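Local coordinates for DinB-like domain-containing protein (PDB 3CEX) that is of unknown function but belongs to the DinB superfamily, whose four-helix bundles often carry a divalent metal held by histidines, at residues A[48-53]-A[156-161]; A[57-62]-A[119-124]; A[67-72]-A[76-81]; A[33-38]-A[167-172]. One frame throughout, in Å; residues are numbered along the deposited sequence.

Contact 1: residues A[48-53]-A[156-161]; sequences MWHTAR and VMHSGQ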
# COMPACT_ATOMS: atom_id res chain seq x y z
N MSE A 48 8.33 -7.27 7.11
CA MSE A 48 7.72 -6.90 8.40
C MSE A 48 8.69 -6.20 9.32
O MSE A 48 8.34 -5.24 9.94
CB MSE A 48 7.19 -8.14 9.12
CG MSE A 48 5.87 -8.49 8.72
SE MSE A 48 5.02 -9.89 9.77
CE MSE A 48 4.21 -9.00 11.26
N TRP A 49 9.92 -6.69 9.42
CA TRP A 49 10.95 -6.01 10.20
C TRP A 49 11.19 -4.60 9.64
O TRP A 49 11.23 -3.61 10.39
CB TRP A 49 12.25 -6.80 10.14
CG TRP A 49 13.42 -6.02 10.60
CD1 TRP A 49 13.79 -5.81 11.90
CD2 TRP A 49 14.38 -5.32 9.79
NE1 TRP A 49 14.90 -5.05 11.94
CE2 TRP A 49 15.29 -4.73 10.66
CE3 TRP A 49 14.55 -5.14 8.41
CZ2 TRP A 49 16.38 -3.98 10.21
CZ3 TRP A 49 15.59 -4.41 7.96
CH2 TRP A 49 16.51 -3.82 8.86
N HIS A 50 11.31 -4.51 8.31
CA HIS A 50 11.57 -3.21 7.69
C HIS A 50 10.45 -2.21 7.91
O HIS A 50 10.72 -1.07 8.18
CB HIS A 50 11.83 -3.32 6.19
CG HIS A 50 11.70 -2.00 5.48
ND1 HIS A 50 12.72 -1.09 5.43
CD2 HIS A 50 10.65 -1.43 4.84
CE1 HIS A 50 12.33 -0.02 4.77
NE2 HIS A 50 11.07 -0.19 4.40
N THR A 51 9.20 -2.66 7.79
CA THR A 51 8.05 -1.81 8.03
C THR A 51 8.04 -1.32 9.48
O THR A 51 7.86 -0.14 9.72
CB THR A 51 6.75 -2.52 7.65
OG1 THR A 51 6.82 -2.81 6.23
CG2 THR A 51 5.47 -1.65 7.96
N ALA A 52 8.22 -2.23 10.44
CA ALA A 52 8.28 -1.84 11.86
C ALA A 52 9.46 -0.88 12.07
O ALA A 52 9.32 0.12 12.77
CB ALA A 52 8.41 -3.06 12.75
N ARG A 53 10.59 -1.18 11.46
CA ARG A 53 11.80 -0.38 11.63
C ARG A 53 11.64 1.04 11.06
O ARG A 53 12.08 2.02 11.67
CB ARG A 53 13.00 -1.14 11.03
CG ARG A 53 14.36 -0.60 11.29
CD ARG A 53 14.91 -0.97 12.65
NE ARG A 53 16.36 -0.83 12.59
CZ ARG A 53 17.06 0.24 12.98
NH1 ARG A 53 16.47 1.29 13.52
NH2 ARG A 53 18.38 0.23 12.84
N VAL A 156 1.85 0.42 3.92
CA VAL A 156 0.77 -0.22 3.17
C VAL A 156 1.35 -0.93 1.95
O VAL A 156 1.02 -2.08 1.66
CB VAL A 156 -0.36 0.75 2.82
CG1 VAL A 156 -1.45 0.08 1.96
CG2 VAL A 156 -0.99 1.32 4.10
N MSE A 157 2.20 -0.24 1.22
CA MSE A 157 2.76 -0.83 0.02
C MSE A 157 3.59 -2.11 0.31
O MSE A 157 3.54 -3.09 -0.44
CB MSE A 157 3.59 0.26 -0.67
CG MSE A 157 4.43 -0.23 -1.69
SE MSE A 157 6.28 -0.71 -1.17
CE MSE A 157 6.86 0.07 -2.82
N HIS A 158 4.38 -2.10 1.38
CA HIS A 158 5.10 -3.31 1.81
C HIS A 158 4.20 -4.47 2.22
O HIS A 158 4.56 -5.62 1.99
CB HIS A 158 6.17 -3.01 2.89
CG HIS A 158 7.38 -2.35 2.33
ND1 HIS A 158 7.70 -1.04 2.60
CD2 HIS A 158 8.26 -2.76 1.38
CE1 HIS A 158 8.78 -0.70 1.91
NE2 HIS A 158 9.14 -1.72 1.16
N SER A 159 3.03 -4.17 2.76
CA SER A 159 2.06 -5.22 3.14
C SER A 159 1.54 -5.94 1.88
O SER A 159 1.41 -7.16 1.87
CB SER A 159 0.94 -4.64 4.03
OG SER A 159 -0.00 -3.86 3.31
N GLY A 160 1.36 -5.19 0.78
CA GLY A 160 1.03 -5.78 -0.50
C GLY A 160 2.13 -6.67 -1.02
O GLY A 160 1.87 -7.77 -1.52
N GLN A 161 3.38 -6.19 -0.91
CA GLN A 161 4.51 -7.02 -1.36
C GLN A 161 4.60 -8.32 -0.56
O GLN A 161 4.95 -9.36 -1.09
CB GLN A 161 5.83 -6.20 -1.29
CG GLN A 161 5.90 -5.11 -2.34
CD GLN A 161 7.11 -4.18 -2.21
OE1 GLN A 161 7.83 -4.23 -1.20
NE2 GLN A 161 7.36 -3.36 -3.25

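Contact 2: residues A[57-62]-A[119-124]; sequences LQISAL and KSYLDQ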
# COMPACT_ATOMS: atom_id res chain seq x y z
N LEU A 57 11.82 4.35 13.29
CA LEU A 57 12.84 5.38 13.01
C LEU A 57 12.26 6.74 12.60
O LEU A 57 12.69 7.78 13.07
CB LEU A 57 13.82 4.91 11.95
CG LEU A 57 14.86 3.91 12.45
CD1 LEU A 57 15.72 3.47 11.25
CD2 LEU A 57 15.71 4.48 13.57
N GLN A 58 11.28 6.73 11.71
CA GLN A 58 10.76 8.00 11.21
C GLN A 58 9.92 8.77 12.24
O GLN A 58 10.05 10.00 12.36
CB GLN A 58 9.92 7.81 9.96
CG GLN A 58 10.69 7.29 8.74
CD GLN A 58 11.69 8.27 8.15
OE1 GLN A 58 12.04 9.30 8.75
NE2 GLN A 58 12.18 7.92 6.97
N ILE A 59 9.05 8.04 12.93
CA ILE A 59 8.21 8.65 13.95
C ILE A 59 9.07 9.03 15.14
O ILE A 59 8.87 10.09 15.70
CB ILE A 59 7.04 7.73 14.43
CG1 ILE A 59 6.06 7.45 13.29
CG2 ILE A 59 6.31 8.38 15.64
CD1 ILE A 59 5.26 8.65 12.85
N SER A 60 10.04 8.21 15.50
CA SER A 60 10.91 8.57 16.64
C SER A 60 11.74 9.83 16.33
O SER A 60 11.92 10.66 17.20
CB SER A 60 11.82 7.41 17.05
OG SER A 60 11.03 6.35 17.57
N ALA A 61 12.21 9.96 15.09
CA ALA A 61 12.90 11.18 14.62
C ALA A 61 12.00 12.45 14.64
O ALA A 61 12.44 13.49 15.07
CB ALA A 61 13.48 10.94 13.21
N LEU A 62 10.76 12.35 14.19
CA LEU A 62 9.79 13.46 14.34
C LEU A 62 9.49 13.80 15.80
O LEU A 62 9.14 14.93 16.13
CB LEU A 62 8.47 13.13 13.65
CG LEU A 62 8.49 13.02 12.14
CD1 LEU A 62 7.15 12.55 11.66
CD2 LEU A 62 8.88 14.37 11.47
N LYS A 119 0.52 5.54 15.82
CA LYS A 119 -0.85 5.99 16.09
C LYS A 119 -0.92 7.01 17.21
O LYS A 119 -1.75 7.92 17.17
CB LYS A 119 -1.75 4.80 16.41
CG LYS A 119 -2.00 3.89 15.21
CD LYS A 119 -2.69 2.57 15.64
CE LYS A 119 -4.14 2.62 15.42
NZ LYS A 119 -4.83 1.37 15.92
N SER A 120 -0.06 6.84 18.22
CA SER A 120 0.08 7.80 19.29
C SER A 120 0.56 9.14 18.76
O SER A 120 0.00 10.15 19.12
CB SER A 120 1.08 7.30 20.34
OG SER A 120 1.28 8.29 21.34
N TYR A 121 1.54 9.13 17.87
CA TYR A 121 2.04 10.38 17.31
C TYR A 121 0.93 11.05 16.50
O TYR A 121 0.68 12.26 16.67
CB TYR A 121 3.30 10.15 16.44
CG TYR A 121 3.92 11.46 15.96
CD1 TYR A 121 4.80 12.16 16.77
CD2 TYR A 121 3.62 11.99 14.73
CE1 TYR A 121 5.36 13.37 16.34
CE2 TYR A 121 4.17 13.20 14.30
CZ TYR A 121 5.03 13.87 15.11
OH TYR A 121 5.54 15.06 14.69
N LEU A 122 0.24 10.27 15.67
CA LEU A 122 -0.81 10.79 14.81
C LEU A 122 -1.94 11.41 15.63
O LEU A 122 -2.54 12.40 15.23
CB LEU A 122 -1.40 9.69 13.89
CG LEU A 122 -0.51 9.34 12.68
CD1 LEU A 122 -1.12 8.21 11.88
CD2 LEU A 122 -0.31 10.53 11.82
N ASP A 123 -2.24 10.78 16.76
CA ASP A 123 -3.30 11.26 17.63
C ASP A 123 -2.94 12.54 18.37
O ASP A 123 -3.83 13.24 18.87
CB ASP A 123 -3.67 10.17 18.62
CG ASP A 123 -4.44 9.04 17.98
OD1 ASP A 123 -5.13 9.31 16.95
OD2 ASP A 123 -4.36 7.88 18.49
N GLN A 124 -1.64 12.83 18.49
CA GLN A 124 -1.19 13.98 19.28
C GLN A 124 -0.64 15.13 18.43
O GLN A 124 -0.56 16.26 18.91
CB GLN A 124 -0.18 13.54 20.33
CG GLN A 124 -0.78 12.58 21.36
CD GLN A 124 0.24 12.06 22.36
OE1 GLN A 124 0.49 10.85 22.43
NE2 GLN A 124 0.82 12.96 23.15
O HOH W 1 6.81 16.37 16.52

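Contact 3: residues A[67-72]-A[76-81]; sequences PLWLSQ and EKFALD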
# COMPACT_ATOMS: atom_id res chain seq x y z
N PRO A 67 14.80 5.68 18.90
CA PRO A 67 13.89 4.66 18.39
C PRO A 67 13.72 3.47 19.34
O PRO A 67 14.62 3.17 20.11
CB PRO A 67 14.57 4.22 17.08
CG PRO A 67 15.98 4.54 17.26
CD PRO A 67 16.02 5.79 18.08
N LEU A 68 12.56 2.82 19.28
CA LEU A 68 12.26 1.67 20.14
C LEU A 68 13.23 0.52 19.90
O LEU A 68 13.52 -0.25 20.83
CB LEU A 68 10.83 1.17 19.91
CG LEU A 68 9.71 2.18 20.02
CD1 LEU A 68 8.43 1.51 19.57
CD2 LEU A 68 9.57 2.78 21.41
N TRP A 69 13.71 0.40 18.66
CA TRP A 69 14.71 -0.60 18.27
C TRP A 69 15.81 -0.69 19.33
O TRP A 69 16.23 -1.80 19.71
CB TRP A 69 15.33 -0.21 16.92
CG TRP A 69 16.33 -1.18 16.35
CD1 TRP A 69 17.66 -0.95 16.14
CD2 TRP A 69 16.09 -2.52 15.90
NE1 TRP A 69 18.25 -2.04 15.58
CE2 TRP A 69 17.33 -3.03 15.44
CE3 TRP A 69 14.96 -3.34 15.86
CZ2 TRP A 69 17.46 -4.32 14.92
CZ3 TRP A 69 15.08 -4.62 15.33
CH2 TRP A 69 16.32 -5.10 14.88
N LEU A 70 16.27 0.48 19.76
CA LEU A 70 17.23 0.66 20.83
C LEU A 70 16.58 0.82 22.22
O LEU A 70 16.90 0.09 23.15
CB LEU A 70 18.08 1.91 20.55
CG LEU A 70 18.98 1.86 19.31
CD1 LEU A 70 19.79 3.17 19.24
CD2 LEU A 70 19.92 0.64 19.31
N SER A 71 15.68 1.79 22.35
CA SER A 71 15.11 2.13 23.65
C SER A 71 14.33 0.99 24.34
O SER A 71 14.30 0.91 25.56
CB SER A 71 14.22 3.37 23.54
OG SER A 71 12.90 3.03 23.14
N GLN A 72 13.69 0.12 23.56
CA GLN A 72 13.02 -1.08 24.11
C GLN A 72 13.84 -2.35 23.86
O GLN A 72 13.39 -3.45 24.14
CB GLN A 72 11.63 -1.23 23.50
CG GLN A 72 10.60 -0.26 24.03
CD GLN A 72 9.25 -0.39 23.37
OE1 GLN A 72 9.05 -1.21 22.48
NE2 GLN A 72 8.31 0.45 23.78
N GLU A 76 18.44 -6.46 20.52
CA GLU A 76 18.94 -7.66 21.23
C GLU A 76 18.06 -8.90 21.04
O GLU A 76 18.56 -10.01 21.03
CB GLU A 76 19.07 -7.39 22.72
CG GLU A 76 20.17 -6.38 23.08
CD GLU A 76 19.66 -4.96 23.21
OE1 GLU A 76 18.62 -4.63 22.61
OE2 GLU A 76 20.30 -4.16 23.92
N LYS A 77 16.76 -8.72 20.87
CA LYS A 77 15.84 -9.84 20.61
C LYS A 77 16.00 -10.41 19.22
O LYS A 77 15.90 -11.62 19.02
CB LYS A 77 14.39 -9.39 20.75
CG LYS A 77 14.02 -8.76 22.10
CD LYS A 77 14.36 -9.64 23.24
CE LYS A 77 13.55 -10.91 23.25
NZ LYS A 77 13.80 -11.56 24.58
N PHE A 78 16.23 -9.51 18.26
CA PHE A 78 16.40 -9.88 16.88
C PHE A 78 17.79 -10.50 16.67
O PHE A 78 17.94 -11.45 15.91
CB PHE A 78 16.18 -8.67 15.96
CG PHE A 78 14.74 -8.45 15.60
CD1 PHE A 78 13.90 -7.72 16.41
CD2 PHE A 78 14.23 -8.96 14.42
CE1 PHE A 78 12.58 -7.51 16.05
CE2 PHE A 78 12.92 -8.77 14.07
CZ PHE A 78 12.09 -8.04 14.88
N ALA A 79 18.80 -9.93 17.34
CA ALA A 79 20.21 -10.34 17.21
C ALA A 79 20.66 -10.52 15.76
O ALA A 79 21.26 -11.54 15.40
CB ALA A 79 20.52 -11.59 18.06
N LEU A 80 20.39 -9.52 14.94
CA LEU A 80 20.73 -9.56 13.52
C LEU A 80 22.24 -9.53 13.31
O LEU A 80 22.95 -8.85 14.04
CB LEU A 80 20.07 -8.39 12.78
CG LEU A 80 18.54 -8.31 12.72
CD1 LEU A 80 18.11 -7.16 11.81
CD2 LEU A 80 17.96 -9.62 12.25
N ASP A 81 22.73 -10.27 12.32
CA ASP A 81 24.15 -10.17 11.93
C ASP A 81 24.34 -8.95 11.01
O ASP A 81 24.92 -9.04 9.94
CB ASP A 81 24.63 -11.46 11.27
CG ASP A 81 26.17 -11.60 11.25
OD1 ASP A 81 26.94 -10.85 11.97
OD2 ASP A 81 26.61 -12.51 10.49

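Contact 4: residues A[33-38]-A[167-172]; sequences ANTMPA and RLVIGK. With ACY (acetic acid), chain C.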
# COMPACT_ATOMS: atom_id res chain seq x y z
N ALA A 33 8.78 -17.79 6.41
CA ALA A 33 8.81 -16.33 6.59
C ALA A 33 10.20 -15.77 6.35
O ALA A 33 10.34 -14.66 5.85
CB ALA A 33 8.36 -15.96 8.01
N ASN A 34 11.22 -16.53 6.75
CA ASN A 34 12.63 -16.13 6.55
C ASN A 34 13.14 -16.31 5.11
O ASN A 34 14.28 -15.97 4.82
CB ASN A 34 13.53 -16.97 7.47
CG ASN A 34 13.43 -16.56 8.92
OD1 ASN A 34 13.07 -15.44 9.23
ND2 ASN A 34 13.79 -17.47 9.81
N THR A 35 12.34 -16.89 4.23
CA THR A 35 12.80 -17.28 2.92
C THR A 35 12.68 -16.14 1.93
O THR A 35 11.57 -15.60 1.70
CB THR A 35 12.03 -18.48 2.39
OG1 THR A 35 12.29 -19.59 3.26
CG2 THR A 35 12.46 -18.84 0.94
N MSE A 36 13.81 -15.78 1.31
CA MSE A 36 13.73 -14.76 0.25
C MSE A 36 13.77 -15.45 -1.10
O MSE A 36 14.74 -16.15 -1.41
CB MSE A 36 14.72 -13.60 0.48
CG MSE A 36 16.11 -13.72 0.08
SE MSE A 36 16.96 -11.94 0.37
CE MSE A 36 16.52 -11.02 -1.28
N PRO A 37 12.66 -15.37 -1.86
CA PRO A 37 12.57 -16.15 -3.10
C PRO A 37 13.46 -15.72 -4.29
O PRO A 37 13.59 -16.48 -5.24
CB PRO A 37 11.07 -16.10 -3.45
CG PRO A 37 10.49 -14.99 -2.72
CD PRO A 37 11.42 -14.62 -1.59
N ALA A 38 14.09 -14.55 -4.22
CA ALA A 38 14.91 -14.04 -5.33
C ALA A 38 15.71 -12.85 -4.84
O ALA A 38 15.35 -12.24 -3.84
CB ALA A 38 14.02 -13.63 -6.53
N ARG A 167 2.95 -15.86 -1.67
CA ARG A 167 2.53 -16.65 -2.82
C ARG A 167 3.68 -17.36 -3.51
O ARG A 167 3.56 -18.52 -3.87
CB ARG A 167 1.70 -15.81 -3.81
CG ARG A 167 0.35 -15.36 -3.23
CD ARG A 167 -0.35 -14.36 -4.11
NE ARG A 167 -1.65 -13.95 -3.56
CZ ARG A 167 -2.54 -13.19 -4.21
NH1 ARG A 167 -2.31 -12.77 -5.45
NH2 ARG A 167 -3.68 -12.85 -3.62
N LEU A 168 4.80 -16.66 -3.66
CA LEU A 168 5.98 -17.26 -4.29
C LEU A 168 6.61 -18.33 -3.42
O LEU A 168 7.14 -19.31 -3.94
CB LEU A 168 7.03 -16.17 -4.57
CG LEU A 168 6.62 -15.10 -5.57
CD1 LEU A 168 7.59 -13.95 -5.57
CD2 LEU A 168 6.51 -15.74 -6.96
N VAL A 169 6.53 -18.17 -2.11
CA VAL A 169 7.23 -19.06 -1.20
C VAL A 169 6.41 -20.31 -0.89
O VAL A 169 6.94 -21.43 -0.87
CB VAL A 169 7.65 -18.34 0.12
CG1 VAL A 169 8.22 -19.34 1.12
CG2 VAL A 169 8.66 -17.22 -0.19
N ILE A 170 5.12 -20.14 -0.64
CA ILE A 170 4.26 -21.27 -0.26
C ILE A 170 3.19 -21.64 -1.29
O ILE A 170 2.38 -22.51 -1.02
CB ILE A 170 3.61 -21.05 1.15
CG1 ILE A 170 2.43 -20.08 1.12
CG2 ILE A 170 4.64 -20.52 2.15
CD1 ILE A 170 1.68 -19.99 2.46
N GLY A 171 3.15 -20.96 -2.43
CA GLY A 171 2.22 -21.30 -3.52
C GLY A 171 0.76 -21.00 -3.27
O GLY A 171 -0.13 -21.51 -3.95
N LYS A 172 0.47 -20.17 -2.28
CA LYS A 172 -0.92 -19.83 -2.01
C LYS A 172 -0.99 -18.52 -1.26
O LYS A 172 -0.01 -18.00 -0.71
CB LYS A 172 -1.63 -20.95 -1.21
CG LYS A 172 -1.08 -21.17 0.20
CD LYS A 172 -1.67 -22.40 0.89
CE LYS A 172 -1.52 -22.31 2.42
NZ LYS A 172 -2.31 -21.18 3.04
OXT LYS A 172 -2.07 -17.95 -1.24
C ACY C . -4.57 -12.44 -0.20
O ACY C . -4.15 -12.25 0.98
OXT ACY C . -4.16 -13.36 -0.95
CH3 ACY C . -5.64 -11.52 -0.77

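Contact 1: residues A[48-53]-A[156-161]
His50 and His158 meet as an offset edge-to-face pair: the CD2 and NE2 edge of His50 comes over one face of His158, with the ring planes at 72° and the centroids 4.7 Å apart. His50 CD2 stands 3.5 Å above the His158 plane, displaced toward the rim, and the closest approach is His50 NE2 to His158 CE1 at 3.4 Å. The CG of His50 lies anti to the backbone N (chi1 163°), which swings the imidazole off its helix toward the partner. On the opposite face of His158, the selenium of selenomethionine Met157 sits 3.7 Å above the ring centre, so the imidazole is covered from both sides. Its ND1 makes a weak hydrogen bond to Asp154 O, and NE2 a hydrogen bond to a glycerol, probably from the crystallisation liquor. Thr51, small and branched, packs where the two segments come nearest: its OG1 lies 3.4 Å from His158 CB while bonding back to Leu47 O, so a buried hydroxyl is satisfied within its own helix. Histidines at these places on two bundle helices are consistent with the metal-binding positions of DinB relatives, though no metal is modelled. Helices 44-62 and 144-170 run antiparallel here; Phe21 of helix 8-25 packs on Thr51 and Ser159, helix 104-124 meets Met48 and Ala52, and Gly160 and Gln161 bond to the second subunit.

Contact 2: residues A[57-62]-A[119-124]
Tyr121 reaches across to helix 44-62 and lays its ring obliquely against Ile59 and Leu62, which meet it at successive points along its length. With CG anti to the backbone N (chi1 -174°), the ring is directed out from helix 104-124 onto these two residues; the nearest CA atoms of 57-62 and 119-124, those of Ile59 and Tyr121, are 7.2 Å apart. Near the root, Ile59 CG2 touches Tyr121 CB at 3.6 Å; the beta branch of isoleucine provides this methyl close to the backbone, while the CD1 end of its other arm extends toward CD2 of the ring. Farther out, Leu62 crosses the tyrosine at about a right angle. Leu62 CB lies 3.8 Å from Tyr121 CZ, and one branch, CD1, comes to 4.0 Å from Tyr121 CE2. Tyrosine suits the place because its apolar ring fills the seam and its hydroxyl serves the polar helix end. A water in the ring plane is 2.6 Å from Tyr121 OH and donates to Leu62 O at 2.8 Å, tying the phenol to a carbonyl of the last turn of helix 44-62. Arg144 NH1 also bonds to the hydroxyl. Helices 44-62 and 104-124 run in the same direction here, as expected for the up-down-down-up bundle of DinB proteins, and helix 144-170 covers the pair through Leu148, which touches Ile59 and Leu62, and Arg144 against Leu62.

Contact 3: residues A[67-72]-A[76-81]
Two short helices, 68-71 and 74-78, follow one another closely, and after the second the chain turns through Ala79 with positive phi before extending at Leu80. They belong to the long crossover of the DinB four-helix bundle, which links the parallel helices 44-62 and 104-124. Pro67 stands at the N-cap position but has no side-chain acceptor to offer; the carboxylate of Asp56 takes the backbone N-H groups of Leu68 and Trp69 instead. The indole bridges the two segments. With CG anti to the backbone N (chi1 -177°), Trp69 sends the far corner of its six-membered ring to Phe78: Trp69 CZ3 is 3.5 Å from Phe78 CD1, and Trp69 CH2 is 3.7 Å from Phe78 CB. The rings are inclined at 47°, neither stacked nor perpendicular, with centroids 5.2 Å apart. A large aromatic suits this buried spot because it offers both apolar area and a polar N-H, which here bonds to Asp84 OD1. Arg53 of helix 44-62 adds a cation-pi contact to the indole, and Trp49 meets both Trp69 and Phe78. Once past the turn, Leu80 leans back toward the same corner, placing its CD1 methyl 4.1 Å from Trp69 CH2.

Contact 4: residues A[33-38]-A[167-172]
An apolar seam at the C-terminal end of the last helix of the DinB four-helix bundle joins helix 144-170 to the loop before helix 44-62, with Pro37 and Thr35 resting on Val169 and Leu168. The pyrrolidine of Pro37 lies across both helix side chains at about right angles: its CG is 3.8 Å from Val169 CG2 and 4.1 Å from Leu168 CB. Proline gives a compact apolar surface on a rigid stretch of loop. Val169 divides its two methyls between partners. CG1 is anti to the backbone N (chi1 173°) and lies 4.1 Å from Thr35 CB, whereas CG2 touches Pro37 and approaches Thr35 O at 3.8 Å. The threonine hydroxyl takes no part in this packing and bonds back to Ala31 O, while Ile41 of the same chain also packs on Leu168. Past the seam the helix stops at Gly171, whose positive phi suits a residue without a side chain. Arg167 takes no part in the seam; its NH1 bonds to Leu40 O of the second subunit. Its chain is extended from CG to NE, carrying the guanidinium out to an acetate that probably came from the crystallisation liquor. There Arg167 NH2 donates to the acetate OXT at 2.8 Å, nearly straight at 167°, with the oxygen in the guanidinium plane at its edge.

In the fold
Contacts 1 and 2 share helix 44-62 and lie about 17 Å apart between centres, so they fasten one helix to two different bundle partners. Contact 3 packs along that helix and touches both: Trp49 NE1 of contact 1 is 3.3 Å from Trp69 CH2, and Leu57 CD2 of contact 2 is 3.7 Å from Pro67 CG. Contact 4 shares helix 144-170 with contact 1, and both reach the second subunit. Contacts 2 and 4 lie on opposite sides of the chain's centre, their centres about 32 Å apart. The histidine pair and the glycerol bonded to His158 make contact 1 the likelier place for a pocket; contact 4, where Arg167 holds an acetate, does not touch it, with nearest atoms about 7 Å apart.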